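Local atomic coordinates of putative gdp-fucose protein o-fucosyltransferase 1 (Caenorhabditis elegans, PDB entry 3ZY6), a protein that belongs to the GDP-fucose protein O-fucosyltransferase family, glycosyltransferases of the GT-B fold, built from two Rossmann-like domains. Residues V214-R219 / V283-D288. Residues are numbered along the deposited sequence; the frame is centred on the assembly and turned at random.
With GFB (guanosine-5'-diphosphate-beta-L-fucopyranose), chain B.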
# COMPACT_ATOMS: atom_id res chain seq x y z
N VAL A 214 -7.03 -33.69 -24.19
CA VAL A 214 -7.11 -32.25 -24.03
C VAL A 214 -7.66 -31.96 -22.63
O VAL A 214 -8.70 -32.49 -22.24
CB VAL A 214 -8.12 -31.60 -25.03
CG1 VAL A 214 -8.25 -30.05 -24.76
CG2 VAL A 214 -7.75 -31.87 -26.46
N ALA A 215 -6.97 -31.12 -21.87
CA ALA A 215 -7.55 -30.61 -20.62
C ALA A 215 -7.95 -29.15 -20.75
O ALA A 215 -7.23 -28.35 -21.35
CB ALA A 215 -6.59 -30.81 -19.43
N VAL A 216 -9.13 -28.83 -20.23
CA VAL A 216 -9.65 -27.46 -20.29
C VAL A 216 -9.95 -26.93 -18.89
O VAL A 216 -10.36 -27.67 -17.98
CB VAL A 216 -10.91 -27.32 -21.20
CG1 VAL A 216 -10.66 -27.89 -22.59
CG2 VAL A 216 -12.12 -28.06 -20.55
N HIS A 217 -9.68 -25.65 -18.72
CA HIS A 217 -10.08 -24.92 -17.53
C HIS A 217 -11.29 -24.02 -17.85
O HIS A 217 -11.23 -23.12 -18.69
CB HIS A 217 -8.89 -24.17 -16.89
CG HIS A 217 -9.28 -23.38 -15.67
ND1 HIS A 217 -8.82 -22.11 -15.42
CD2 HIS A 217 -10.11 -23.69 -14.65
CE1 HIS A 217 -9.36 -21.66 -14.29
NE2 HIS A 217 -10.15 -22.61 -13.81
N LEU A 218 -12.41 -24.31 -17.21
CA LEU A 218 -13.64 -23.55 -17.44
C LEU A 218 -13.91 -22.73 -16.19
O LEU A 218 -14.37 -23.26 -15.18
CB LEU A 218 -14.80 -24.48 -17.71
CG LEU A 218 -14.70 -25.45 -18.90
CD1 LEU A 218 -16.06 -26.20 -19.02
CD2 LEU A 218 -14.34 -24.69 -20.21
N ARG A 219 -13.59 -21.44 -16.26
CA ARG A 219 -13.78 -20.57 -15.10
C ARG A 219 -15.08 -19.82 -15.39
O ARG A 219 -15.14 -18.99 -16.30
CB ARG A 219 -12.55 -19.66 -14.92
CG ARG A 219 -12.63 -18.65 -13.77
CD ARG A 219 -12.18 -19.21 -12.40
NE ARG A 219 -11.89 -18.10 -11.48
CZ ARG A 219 -12.78 -17.56 -10.64
NH1 ARG A 219 -14.01 -18.04 -10.55
NH2 ARG A 219 -12.42 -16.54 -9.87
N VAL A 283 -11.28 -35.89 -23.02
CA VAL A 283 -11.16 -34.54 -22.54
C VAL A 283 -11.29 -34.57 -21.01
O VAL A 283 -12.09 -35.32 -20.44
CB VAL A 283 -12.24 -33.61 -23.18
CG1 VAL A 283 -12.23 -32.18 -22.58
CG2 VAL A 283 -12.06 -33.51 -24.70
N PHE A 284 -10.45 -33.76 -20.38
CA PHE A 284 -10.53 -33.46 -18.96
C PHE A 284 -11.01 -32.03 -18.75
O PHE A 284 -10.47 -31.08 -19.37
CB PHE A 284 -9.15 -33.61 -18.30
CG PHE A 284 -9.16 -33.28 -16.82
CD1 PHE A 284 -9.83 -34.11 -15.92
CD2 PHE A 284 -8.52 -32.13 -16.32
CE1 PHE A 284 -9.86 -33.83 -14.55
CE2 PHE A 284 -8.54 -31.83 -14.94
CZ PHE A 284 -9.22 -32.68 -14.06
N VAL A 285 -11.97 -31.88 -17.84
CA VAL A 285 -12.53 -30.57 -17.47
C VAL A 285 -12.28 -30.27 -16.01
O VAL A 285 -12.62 -31.06 -15.12
CB VAL A 285 -14.06 -30.46 -17.70
CG1 VAL A 285 -14.54 -29.04 -17.33
CG2 VAL A 285 -14.44 -30.77 -19.14
N ALA A 286 -11.66 -29.12 -15.79
CA ALA A 286 -11.55 -28.53 -14.48
C ALA A 286 -12.40 -27.27 -14.48
O ALA A 286 -12.29 -26.42 -15.37
CB ALA A 286 -10.11 -28.20 -14.19
N SER A 287 -13.28 -27.14 -13.49
CA SER A 287 -14.17 -25.99 -13.41
C SER A 287 -14.37 -25.57 -11.97
O SER A 287 -14.38 -26.41 -11.07
CB SER A 287 -15.53 -26.31 -14.02
OG SER A 287 -16.23 -25.11 -14.29
N ASP A 288 -14.56 -24.27 -11.77
CA ASP A 288 -14.99 -23.71 -10.49
C ASP A 288 -16.49 -23.86 -10.25
O ASP A 288 -16.95 -23.64 -9.14
CB ASP A 288 -14.64 -22.23 -10.39
CG ASP A 288 -15.24 -21.38 -11.53
OD1 ASP A 288 -15.56 -21.92 -12.61
OD2 ASP A 288 -15.39 -20.16 -11.34
O1P GFB B . -7.07 -19.45 -7.99
P GFB B . -7.50 -18.02 -8.16
O3P GFB B . -6.70 -16.94 -7.43
O2P GFB B . -7.54 -17.80 -9.75
O5' GFB B . -9.05 -17.93 -7.70
P1 GFB B . -8.31 -16.68 -10.62
C5' GFB B . -9.96 -18.87 -8.26
C4' GFB B . -10.28 -19.92 -7.21
O4' GFB B . -11.54 -20.47 -7.53
C3' GFB B . -9.32 -21.10 -7.22
C1' GFB B . -11.50 -21.90 -7.52
O3' GFB B . -8.20 -20.92 -6.34
C2' GFB B . -10.22 -22.22 -6.77
O2' GFB B . -10.43 -22.14 -5.35
N9 GFB B . -11.33 -22.48 -8.88
C8 GFB B . -11.06 -21.86 -10.05
C4 GFB B . -11.37 -23.79 -9.09
N7 GFB B . -10.96 -22.79 -11.02
C5 GFB B . -11.13 -24.00 -10.44
C6 GFB B . -11.13 -25.31 -10.89
O6 GFB B . -10.94 -25.55 -12.09
N1 GFB B . -11.39 -26.32 -10.02
C2 GFB B . -11.60 -26.09 -8.71
N2 GFB B . -11.82 -27.10 -7.84
N3 GFB B . -11.60 -24.83 -8.24
C1 GFB B . -9.34 -14.60 -9.29
C2A GFB B . -9.11 -14.35 -7.81
O1 GFB B . -9.28 -16.01 -9.51
O5 GFB B . -10.65 -14.11 -9.64
C3 GFB B . -9.20 -12.85 -7.51
O2 GFB B . -7.93 -14.96 -7.28
C4A GFB B . -10.66 -12.48 -7.77
O3 GFB B . -8.82 -12.60 -6.14
C5A GFB B . -11.04 -12.78 -9.22
O4 GFB B . -11.51 -13.26 -6.91
C6A GFB B . -12.55 -12.59 -9.42
O1X GFB B . -7.28 -15.67 -11.07
O2X GFB B . -9.13 -17.47 -11.60
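R219 and D288 meet just past the C-terminal ends of two neighbouring parallel strands, 214-218 and 283-287, an instance of the rule that parallel α/β sheets bind ligands there. Behind them the strands run side by side at 18°, joined by a ladder of four backbone bonds that ends with L218 N giving to A286 O (2.8 Å). On one face of the sheet V285 lays CG2 against V216 and CG1 against L218 CD1 (3.6 Å), with helix 264-278 over V216 and L218 and helix 293-300 against V285. On the other, A215 CB touches the F284 ring at its edge, while H217 gives NE2 to N7 of the guanine (2.9 Å) and has ND1 held by S337.

The first bond of the R219 side chain, CA to CB, heads away from 283-288. A bend about the CB-CG bond (chi2 85°) brings the chain back: CG lies 4.0 Å from D288 OD2, and CD settles between that oxygen and O2X of the ligand. NE then donates to O2X at 2.8 Å, nearly straight. At the tip the two nitrogens part: NH1 reaches D288 OD2 at 2.7 Å, whereas NH2 bonds to O1 at 3.2 Å and, weakly, to O5. Guanidinium and carboxylate planes stand almost perpendicular, and NH1 meets OD2 on its anti side, 30° out of the carboxylate plane. D288 is steadied by the backbone N-H groups of N220 and D221, and D221 also pairs with NH1. Two carboxylates on NH1 probably fix the guanidinium's rotation, leaving NE and NH2 turned to the diphosphate and fucose oxygens.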